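PDB 3L1W: uncharacterized protein from Enterococcus faecalis, which is of uncharacterised function but belongs to the endonuclease/exonuclease/phosphatase family and may act as a 3'-5' RNA exonuclease. Local coordinates for residues A[192-204]-A[229-243]. Residues are numbered along the deposited sequence; the frame is centred on the assembly and turned at random.
With SO4 (sulfate ion), chain I; FMT (formic acid), chain T; FMT (formic acid), chain L.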
ATOM      1  N   HIS A 192       8.193  11.133   2.825  1.00 22.88           N
ATOM      2  CA  HIS A 192       6.846  10.818   3.294  1.00 21.25           C
ATOM      3  C   HIS A 192       5.886  10.646   2.121  1.00 22.05           C
ATOM      4  O   HIS A 192       5.797  11.517   1.260  1.00 19.43           O
ATOM      5  CB  HIS A 192       6.306  11.907   4.221  1.00 20.73           C
ATOM      6  CG  HIS A 192       4.948  11.596   4.771  1.00 18.09           C
ATOM      7  ND1 HIS A 192       4.751  10.697   5.797  1.00 17.59           N
ATOM      8  CD2 HIS A 192       3.717  12.031   4.410  1.00 17.89           C
ATOM      9  CE1 HIS A 192       3.459  10.614   6.064  1.00 18.20           C
ATOM     10  NE2 HIS A 192       2.809  11.406   5.229  1.00 17.60           N
ATOM     11  N   TYR A 193       5.167   9.525   2.103  1.00 17.37           N
ATOM     12  CA  TYR A 193       4.248   9.215   1.013  1.00 17.24           C
ATOM     13  C   TYR A 193       2.829   9.428   1.510  1.00 16.43           C
ATOM     14  O   TYR A 193       2.493   9.023   2.622  1.00 17.63           O
ATOM     15  CB  TYR A 193       4.445   7.762   0.549  1.00 15.85           C
ATOM     16  CG  TYR A 193       3.542   7.347  -0.596  1.00 18.00           C
ATOM     17  CD1 TYR A 193       3.650   7.952  -1.839  1.00 20.40           C
ATOM     18  CD2 TYR A 193       2.592   6.340  -0.433  1.00 18.73           C
ATOM     19  CE1 TYR A 193       2.835   7.578  -2.894  1.00 17.50           C
ATOM     20  CE2 TYR A 193       1.759   5.957  -1.481  1.00 19.30           C
ATOM     21  CZ  TYR A 193       1.891   6.577  -2.711  1.00 17.15           C
ATOM     22  OH  TYR A 193       1.078   6.233  -3.766  1.00 17.76           O
ATOM     23  N   GLY A 194       1.999  10.078   0.701  1.00 17.79           N
ATOM     24  CA  GLY A 194       0.635  10.357   1.096  1.00 16.93           C
ATOM     25  C   GLY A 194       0.503  11.683   1.825  1.00 17.80           C
ATOM     26  O   GLY A 194       1.461  12.457   1.922  1.00 19.55           O
ATOM     27  N   PRO A 195      -0.691  11.957   2.353  1.00 18.41           N
ATOM     28  CA  PRO A 195      -0.905  13.236   3.036  1.00 19.94           C
ATOM     29  C   PRO A 195      -0.137  13.306   4.357  1.00 16.54           C
ATOM     30  O   PRO A 195       0.087  12.274   4.992  1.00 17.31           O
ATOM     31  CB  PRO A 195      -2.416  13.243   3.284  1.00 17.41           C
ATOM     32  CG  PRO A 195      -2.791  11.798   3.377  1.00 17.40           C
ATOM     33  CD  PRO A 195      -1.877  11.082   2.398  1.00 16.99           C
ATOM     34  N   ARG A 196       0.260  14.508   4.772  1.00 17.42           N
ATOM     35  CA  ARG A 196       0.919  14.658   6.068  1.00 17.51           C
ATOM     36  C   ARG A 196      -0.086  14.549   7.220  1.00 20.12           C
ATOM     37  O   ARG A 196       0.274  14.144   8.322  1.00 20.05           O
ATOM     38  CB  ARG A 196       1.710  15.971   6.133  1.00 24.13           C
ATOM     39  CG  ARG A 196       2.940  15.982   5.225  1.00 27.37           C
ATOM     40  CD  ARG A 196       3.672  17.334   5.239  1.00 27.89           C
ATOM     41  NE  ARG A 196       4.124  17.716   6.575  1.00 27.06           N
ATOM     42  CZ  ARG A 196       5.252  17.293   7.142  1.00 29.42           C
ATOM     43  NH1 ARG A 196       6.056  16.459   6.494  1.00 29.84           N
ATOM     44  NH2 ARG A 196       5.576  17.701   8.362  1.00 25.93           N
ATOM     45  N   GLY A 197      -1.340  14.902   6.950  1.00 16.41           N
ATOM     46  CA  GLY A 197      -2.408  14.756   7.922  1.00 18.37           C
ATOM     47  C   GLY A 197      -3.033  13.375   7.874  1.00 16.42           C
ATOM     48  O   GLY A 197      -2.862  12.636   6.897  1.00 18.13           O
ATOM     49  N   THR A 198      -3.776  13.036   8.927  1.00 17.60           N
ATOM     50  CA  THR A 198      -4.217  11.672   9.146  1.00 19.59           C
ATOM     51  C   THR A 198      -5.708  11.541   9.460  1.00 21.31           C
ATOM     52  O   THR A 198      -6.261  10.453   9.379  1.00 31.21           O
ATOM     53  CB  THR A 198      -3.425  11.057  10.325  1.00 22.91           C
ATOM     54  OG1 THR A 198      -3.698  11.793  11.519  1.00 25.94           O
ATOM     55  CG2 THR A 198      -1.918  11.145  10.050  1.00 30.32           C
ATOM     56  N   PHE A 199      -6.365  12.638   9.819  1.00 15.48           N
ATOM     57  CA  PHE A 199      -7.766  12.544  10.213  1.00 15.43           C
ATOM     58  C   PHE A 199      -8.707  13.173   9.183  1.00 15.53           C
ATOM     59  O   PHE A 199      -8.605  14.372   8.907  1.00 16.77           O
ATOM     60  CB  PHE A 199      -7.988  13.205  11.582  1.00 16.13           C
ATOM     61  CG  PHE A 199      -9.420  13.149  12.036  1.00 20.41           C
ATOM     62  CD1 PHE A 199      -9.952  11.969  12.533  1.00 18.92           C
ATOM     63  CD2 PHE A 199     -10.240  14.262  11.930  1.00 23.52           C
ATOM     64  CE1 PHE A 199     -11.277  11.898  12.934  1.00 20.10           C
ATOM     65  CE2 PHE A 199     -11.566  14.202  12.324  1.00 24.90           C
ATOM     66  CZ  PHE A 199     -12.089  13.016  12.827  1.00 22.16           C
ATOM     67  N   GLN A 200      -9.627  12.375   8.638  1.00 16.11           N
ATOM     68  CA  GLN A 200     -10.517  12.848   7.579  1.00 17.66           C
ATOM     69  C   GLN A 200     -11.998  12.836   7.964  1.00 19.60           C
ATOM     70  O   GLN A 200     -12.848  13.228   7.165  1.00 18.28           O
ATOM     71  CB  GLN A 200     -10.296  12.087   6.249  1.00 18.96           C
ATOM     72  CG  GLN A 200      -9.646  10.714   6.350  1.00 17.69           C
ATOM     73  CD  GLN A 200     -10.553   9.639   6.941  1.00 19.12           C
ATOM     74  OE1 GLN A 200     -11.741   9.867   7.172  1.00 18.44           O
ATOM     75  NE2 GLN A 200      -9.996   8.445   7.159  1.00 17.76           N
ATOM     76  N   ASN A 201     -12.308  12.391   9.177  1.00 18.28           N
ATOM     77  CA  ASN A 201     -13.688  12.439   9.663  1.00 16.30           C
ATOM     78  C   ASN A 201     -14.666  11.637   8.784  1.00 17.24           C
ATOM     79  O   ASN A 201     -15.849  11.981   8.697  1.00 20.50           O
ATOM     80  CB  ASN A 201     -14.144  13.899   9.755  1.00 20.27           C
ATOM     81  CG  ASN A 201     -15.339  14.080  10.667  1.00 24.78           C
ATOM     82  OD1 ASN A 201     -15.454  13.412  11.697  1.00 26.21           O
ATOM     83  ND2 ASN A 201     -16.235  14.990  10.296  1.00 23.04           N
ATOM     84  N   PHE A 202     -14.168  10.573   8.153  1.00 17.83           N
ATOM     85  CA  PHE A 202     -14.952   9.720   7.243  1.00 17.72           C
ATOM     86  C   PHE A 202     -15.383  10.442   5.972  1.00 22.55           C
ATOM     87  O   PHE A 202     -16.278   9.974   5.275  1.00 30.66           O
ATOM     88  CB  PHE A 202     -16.198   9.132   7.922  1.00 19.22           C
ATOM     89  CG  PHE A 202     -15.929   7.916   8.785  1.00 17.92           C
ATOM     90  CD1 PHE A 202     -16.467   7.836  10.063  1.00 19.04           C
ATOM     91  CD2 PHE A 202     -15.170   6.855   8.314  1.00 15.72           C
ATOM     92  CE1 PHE A 202     -16.250   6.734  10.860  1.00 18.25           C
ATOM     93  CE2 PHE A 202     -14.942   5.735   9.106  1.00 14.58           C
ATOM     94  CZ  PHE A 202     -15.486   5.678  10.385  1.00 18.29           C
ATOM     95  N   THR A 203     -14.757  11.571   5.670  1.00 19.58           N
ATOM     96  CA  THR A 203     -15.097  12.309   4.454  1.00 20.28           C
ATOM     97  C   THR A 203     -14.150  11.921   3.319  1.00 19.95           C
ATOM     98  O   THR A 203     -12.994  12.351   3.289  1.00 20.02           O
ATOM     99  CB  THR A 203     -15.042  13.814   4.686  1.00 26.01           C
ATOM    100  OG1 THR A 203     -15.836  14.139   5.834  1.00 26.39           O
ATOM    101  CG2 THR A 203     -15.584  14.555   3.466  1.00 24.34           C
ATOM    102  N   TYR A 204     -14.646  11.088   2.410  1.00 21.85           N
ATOM    103  CA  TYR A 204     -13.842  10.535   1.322  1.00 19.56           C
ATOM    104  C   TYR A 204     -13.220  11.634   0.461  1.00 20.02           C
ATOM    105  O   TYR A 204     -12.095  11.502  -0.015  1.00 20.57           O
ATOM    106  CB  TYR A 204     -14.719   9.597   0.480  1.00 20.05           C
ATOM    107  CG  TYR A 204     -14.022   8.934  -0.697  1.00 19.88           C
ATOM    108  CD1 TYR A 204     -13.037   7.982  -0.498  1.00 21.79           C
ATOM    109  CD2 TYR A 204     -14.379   9.248  -2.002  1.00 18.23           C
ATOM    110  CE1 TYR A 204     -12.407   7.372  -1.566  1.00 21.83           C
ATOM    111  CE2 TYR A 204     -13.756   8.645  -3.079  1.00 19.34           C
ATOM    112  CZ  TYR A 204     -12.770   7.707  -2.854  1.00 24.58           C
ATOM    113  OH  TYR A 204     -12.148   7.101  -3.922  1.00 23.30           O
ATOM    114  N   SER A 229       1.190   7.940   5.008  1.00 14.83           N
ATOM    115  CA  SER A 229      -0.200   7.925   5.458  1.00 15.83           C
ATOM    116  C   SER A 229      -0.972   7.147   4.400  1.00 14.91           C
ATOM    117  O   SER A 229      -0.903   7.485   3.216  1.00 17.21           O
ATOM    118  CB  SER A 229      -0.757   9.343   5.565  1.00 16.81           C
ATOM    119  OG  SER A 229      -0.136  10.057   6.624  1.00 18.28           O
ATOM    120  N   LEU A 230      -1.710   6.120   4.815  1.00 14.77           N
ATOM    121  CA  LEU A 230      -2.302   5.174   3.864  1.00 14.08           C
ATOM    122  C   LEU A 230      -3.761   5.523   3.568  1.00 14.46           C
ATOM    123  O   LEU A 230      -4.591   5.552   4.466  1.00 14.81           O
ATOM    124  CB  LEU A 230      -2.205   3.751   4.434  1.00 16.25           C
ATOM    125  CG  LEU A 230      -0.773   3.346   4.811  1.00 16.48           C
ATOM    126  CD1 LEU A 230      -0.742   1.962   5.440  1.00 16.38           C
ATOM    127  CD2 LEU A 230       0.141   3.397   3.574  1.00 15.10           C
ATOM    128  N   THR A 231      -4.064   5.805   2.301  1.00 16.45           N
ATOM    129  CA  THR A 231      -5.392   6.297   1.921  1.00 12.63           C
ATOM    130  C   THR A 231      -6.316   5.207   1.380  1.00 15.75           C
ATOM    131  O   THR A 231      -7.275   5.495   0.655  1.00 17.01           O
ATOM    132  CB  THR A 231      -5.297   7.463   0.891  1.00 18.38           C
ATOM    133  OG1 THR A 231      -4.672   7.000  -0.308  1.00 21.06           O
ATOM    134  CG2 THR A 231      -4.467   8.621   1.472  1.00 21.01           C
ATOM    135  N   ASP A 232      -6.028   3.957   1.734  1.00 17.60           N
ATOM    136  CA  ASP A 232      -6.878   2.828   1.343  1.00 19.03           C
ATOM    137  C   ASP A 232      -8.349   3.152   1.561  1.00 18.50           C
ATOM    138  O   ASP A 232      -8.738   3.679   2.613  1.00 17.44           O
ATOM    139  CB  ASP A 232      -6.555   1.591   2.181  1.00 18.06           C
ATOM    140  CG  ASP A 232      -5.112   1.163   2.081  1.00 21.85           C
ATOM    141  OD1 ASP A 232      -4.219   2.039   2.035  1.00 21.65           O
ATOM    142  OD2 ASP A 232      -4.868  -0.065   2.078  1.00 19.35           O
ATOM    143  N   SER A 233      -9.182   2.801   0.585  1.00 19.25           N
ATOM    144  CA  SER A 233     -10.604   3.059   0.713  1.00 18.54           C
ATOM    145  C   SER A 233     -11.374   1.775   0.461  1.00 18.91           C
ATOM    146  O   SER A 233     -10.816   0.785  -0.005  1.00 19.41           O
ATOM    147  CB  SER A 233     -11.055   4.135  -0.284  1.00 18.69           C
ATOM    148  OG  SER A 233     -10.732   3.758  -1.617  1.00 20.92           O
ATOM    149  N   ILE A 234     -12.654   1.803   0.792  1.00 18.22           N
ATOM    150  CA  ILE A 234     -13.559   0.714   0.481  1.00 16.52           C
ATOM    151  C   ILE A 234     -14.763   1.322  -0.235  1.00 19.51           C
ATOM    152  O   ILE A 234     -15.651   1.896   0.391  1.00 20.63           O
ATOM    153  CB  ILE A 234     -13.962  -0.054   1.775  1.00 22.69           C
ATOM    154  CG1 ILE A 234     -15.107  -1.024   1.504  1.00 25.17           C
ATOM    155  CG2 ILE A 234     -14.302   0.915   2.919  1.00 22.18           C
ATOM    156  CD1 ILE A 234     -14.772  -2.059   0.449  1.00 32.80           C
ATOM    157  N   ASP A 235     -14.756   1.236  -1.562  1.00 18.86           N
ATOM    158  CA  ASP A 235     -15.852   1.747  -2.398  1.00 15.73           C
ATOM    159  C   ASP A 235     -16.426   3.101  -1.951  1.00 22.96           C
ATOM    160  O   ASP A 235     -17.612   3.222  -1.644  1.00 22.32           O
ATOM    161  CB  ASP A 235     -16.967   0.697  -2.506  1.00 18.71           C
ATOM    162  CG  ASP A 235     -17.918   0.960  -3.668  1.00 23.41           C
ATOM    163  OD1 ASP A 235     -18.925   0.233  -3.769  1.00 29.86           O
ATOM    164  OD2 ASP A 235     -17.677   1.879  -4.483  1.00 23.35           O
ATOM    165  N   GLY A 236     -15.576   4.121  -1.919  1.00 20.77           N
ATOM    166  CA  GLY A 236     -16.031   5.479  -1.687  1.00 19.53           C
ATOM    167  C   GLY A 236     -16.151   5.866  -0.229  1.00 21.73           C
ATOM    168  O   GLY A 236     -16.714   6.913   0.094  1.00 25.89           O
ATOM    169  N   ARG A 237     -15.628   5.016   0.648  1.00 20.88           N
ATOM    170  CA  ARG A 237     -15.581   5.308   2.082  1.00 19.21           C
ATOM    171  C   ARG A 237     -14.215   4.928   2.601  1.00 18.23           C
ATOM    172  O   ARG A 237     -13.498   4.164   1.962  1.00 21.13           O
ATOM    173  CB  ARG A 237     -16.638   4.496   2.829  1.00 20.25           C
ATOM    174  CG  ARG A 237     -18.050   4.869   2.474  1.00 28.17           C
ATOM    175  CD  ARG A 237     -19.066   4.056   3.271  1.00 31.22           C
ATOM    176  NE  ARG A 237     -20.401   4.629   3.131  1.00 48.26           N
ATOM    177  CZ  ARG A 237     -21.480   4.183   3.765  1.00 59.41           C
ATOM    178  NH1 ARG A 237     -21.392   3.148   4.588  1.00 60.44           N
ATOM    179  NH2 ARG A 237     -22.651   4.774   3.573  1.00 61.37           N
ATOM    180  N   PHE A 238     -13.849   5.464   3.760  1.00 19.22           N
ATOM    181  CA  PHE A 238     -12.610   5.058   4.402  1.00 17.54           C
ATOM    182  C   PHE A 238     -12.970   4.094   5.513  1.00 15.13           C
ATOM    183  O   PHE A 238     -14.004   4.264   6.160  1.00 19.12           O
ATOM    184  CB  PHE A 238     -11.865   6.264   4.963  1.00 18.18           C
ATOM    185  CG  PHE A 238     -11.316   7.184   3.905  1.00 19.35           C
ATOM    186  CD1 PHE A 238     -10.478   6.700   2.905  1.00 16.72           C
ATOM    187  CD2 PHE A 238     -11.614   8.543   3.931  1.00 20.64           C
ATOM    188  CE1 PHE A 238      -9.961   7.564   1.929  1.00 18.46           C
ATOM    189  CE2 PHE A 238     -11.101   9.408   2.969  1.00 21.41           C
ATOM    190  CZ  PHE A 238     -10.273   8.921   1.972  1.00 22.30           C
ATOM    191  N   PRO A 239     -12.136   3.069   5.723  1.00 18.06           N
ATOM    192  CA  PRO A 239     -12.438   2.054   6.742  1.00 14.60           C
ATOM    193  C   PRO A 239     -12.458   2.641   8.159  1.00 15.91           C
ATOM    194  O   PRO A 239     -13.148   2.101   9.002  1.00 18.49           O
ATOM    195  CB  PRO A 239     -11.293   1.044   6.586  1.00 17.89           C
ATOM    196  CG  PRO A 239     -10.766   1.266   5.199  1.00 17.94           C
ATOM    197  CD  PRO A 239     -10.912   2.748   4.969  1.00 17.07           C
ATOM    198  N   SER A 240     -11.703   3.710   8.405  1.00 16.73           N
ATOM    199  CA  SER A 240     -11.750   4.436   9.673  1.00 16.21           C
ATOM    200  C   SER A 240     -11.780   5.924   9.356  1.00 15.25           C
ATOM    201  O   SER A 240     -11.554   6.308   8.195  1.00 17.06           O
ATOM    202  CB  SER A 240     -10.520   4.135  10.539  1.00 15.85           C
ATOM    203  OG  SER A 240     -10.570   4.913  11.739  1.00 16.97           O
ATOM    204  N   ASP A 241     -12.056   6.762  10.360  1.00 14.46           N
ATOM    205  CA  ASP A 241     -11.995   8.208  10.147  1.00 15.75           C
ATOM    206  C   ASP A 241     -10.576   8.759  10.293  1.00 16.49           C
ATOM    207  O   ASP A 241     -10.348   9.961  10.132  1.00 17.61           O
ATOM    208  CB  ASP A 241     -13.017   8.989  11.009  1.00 14.42           C
ATOM    209  CG  ASP A 241     -12.884   8.719  12.507  1.00 18.09           C
ATOM    210  OD1 ASP A 241     -12.057   7.885  12.929  1.00 14.92           O
ATOM    211  OD2 ASP A 241     -13.645   9.359  13.268  1.00 19.47           O
ATOM    212  N   HIS A 242      -9.628   7.867  10.596  1.00 14.78           N
ATOM    213  CA  HIS A 242      -8.202   8.171  10.458  1.00 15.79           C
ATOM    214  C   HIS A 242      -7.607   7.325   9.342  1.00 15.29           C
ATOM    215  O   HIS A 242      -8.065   6.208   9.099  1.00 15.89           O
ATOM    216  CB  HIS A 242      -7.435   7.782  11.722  1.00 14.52           C
ATOM    217  CG  HIS A 242      -7.828   8.540  12.947  1.00 15.30           C
ATOM    218  ND1 HIS A 242      -6.925   9.284  13.681  1.00 17.44           N
ATOM    219  CD2 HIS A 242      -9.007   8.616  13.606  1.00 16.53           C
ATOM    220  CE1 HIS A 242      -7.545   9.818  14.719  1.00 15.05           C
ATOM    221  NE2 HIS A 242      -8.804   9.418  14.704  1.00 18.46           N
ATOM    222  N   PHE A 243      -6.557   7.826   8.707  1.00 15.42           N
ATOM    223  CA  PHE A 243      -5.698   6.962   7.888  1.00 13.98           C
ATOM    224  C   PHE A 243      -4.698   6.277   8.809  1.00 15.04           C
ATOM    225  O   PHE A 243      -4.230   6.882   9.772  1.00 17.44           O
ATOM    226  CB  PHE A 243      -4.883   7.790   6.888  1.00 14.93           C
ATOM    227  CG  PHE A 243      -5.711   8.535   5.885  1.00 17.33           C
ATOM    228  CD1 PHE A 243      -6.781   7.915   5.264  1.00 16.48           C
ATOM    229  CD2 PHE A 243      -5.394   9.846   5.535  1.00 19.21           C
ATOM    230  CE1 PHE A 243      -7.543   8.596   4.314  1.00 17.96           C
ATOM    231  CE2 PHE A 243      -6.143  10.530   4.581  1.00 17.90           C
ATOM    232  CZ  PHE A 243      -7.220   9.908   3.973  1.00 18.97           C
TER
HETATM  233  S   SO4 I 260     -17.990  12.096   1.248  0.55 34.47           S
HETATM  234  O1  SO4 I 260     -18.822  11.563   0.172  0.55 33.64           O
HETATM  235  O2  SO4 I 260     -17.589  11.000   2.141  0.55 24.61           O
HETATM  236  O3  SO4 I 260     -16.827  12.756   0.666  0.55 20.10           O
HETATM  237  O4  SO4 I 260     -18.759  13.078   2.012  0.55 35.12           O
HETATM  238  C   FMT T 264      -1.366   7.997  -1.638  0.80 31.22           C
HETATM  239  O1  FMT T 264      -0.828   9.104  -1.677  0.80 33.63           O
HETATM  240  O2  FMT T 264      -2.575   7.811  -1.463  0.80 30.06           O
HETATM  241  C   FMT L 263      -8.240  -0.782  -0.711  0.80 32.23           C
HETATM  242  O1  FMT L 263      -9.262  -1.475  -0.734  0.80 35.56           O
HETATM  243  O2  FMT L 263      -8.148   0.363  -1.171  0.80 26.00           O
HETATM  244  O   HOH W   1       1.297  11.743   9.150  1.00 28.29           O
HETATM  245  O   HOH W   2     -15.828  10.798  12.614  1.00 27.27           O
HETATM  246  O   HOH W   3     -15.941   7.233   4.801  1.00 21.18           O
HETATM  247  O   HOH W   4     -12.959   4.029  -3.227  1.00 22.68           O
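The buried amide of Gln200 is spent at both ends: NE2 gives a straight bond, 2.8 Å and 180°, to Ser240 O across the contact, while OE1 turns back to receive Phe202 N at 2.7 Å. With both ends engaged, the rotation of the amide is fixed, and OE1 helps hold the type I' turn from Gln200 to Thr203. Chi1, at an unusual 22°, puts CG over one face of the Phe243 ring, and the bend at chi2 turns the amide toward Phe238 and Ser240 O. The same turn grips the facing backbone, for Asp241 O accepts from Gln200 N and, at a longer 3.3 Å, from Asn201 N. Phe199 and His242 form a single beta bridge, flanked by Phe243 N bonding to Thr198 O at 2.7 Å. In this DNase I-like fold the loop 229-243, between strands 222-229 and 245-251, carries the family's SDH motif, Ser240-Asp241-His242. The edge of Phe199 meets the face of His242, whose ND1 bonds Asp215, consistent with the catalytic Asp-His pair of relatives; Asp215 also takes Thr198 OG1. Asp241 CB sits over the face of Phe202, 3.8 Å from the ring centroid. Farther along, Gly236 CA lies almost exactly on the normal of the Tyr204 ring, which stacks on Tyr204 of the second subunit. Just past strand 191-193, Pro195 O takes two donors, His192 NE2 from above its carbonyl plane and Ser229 OG at 2.8 Å.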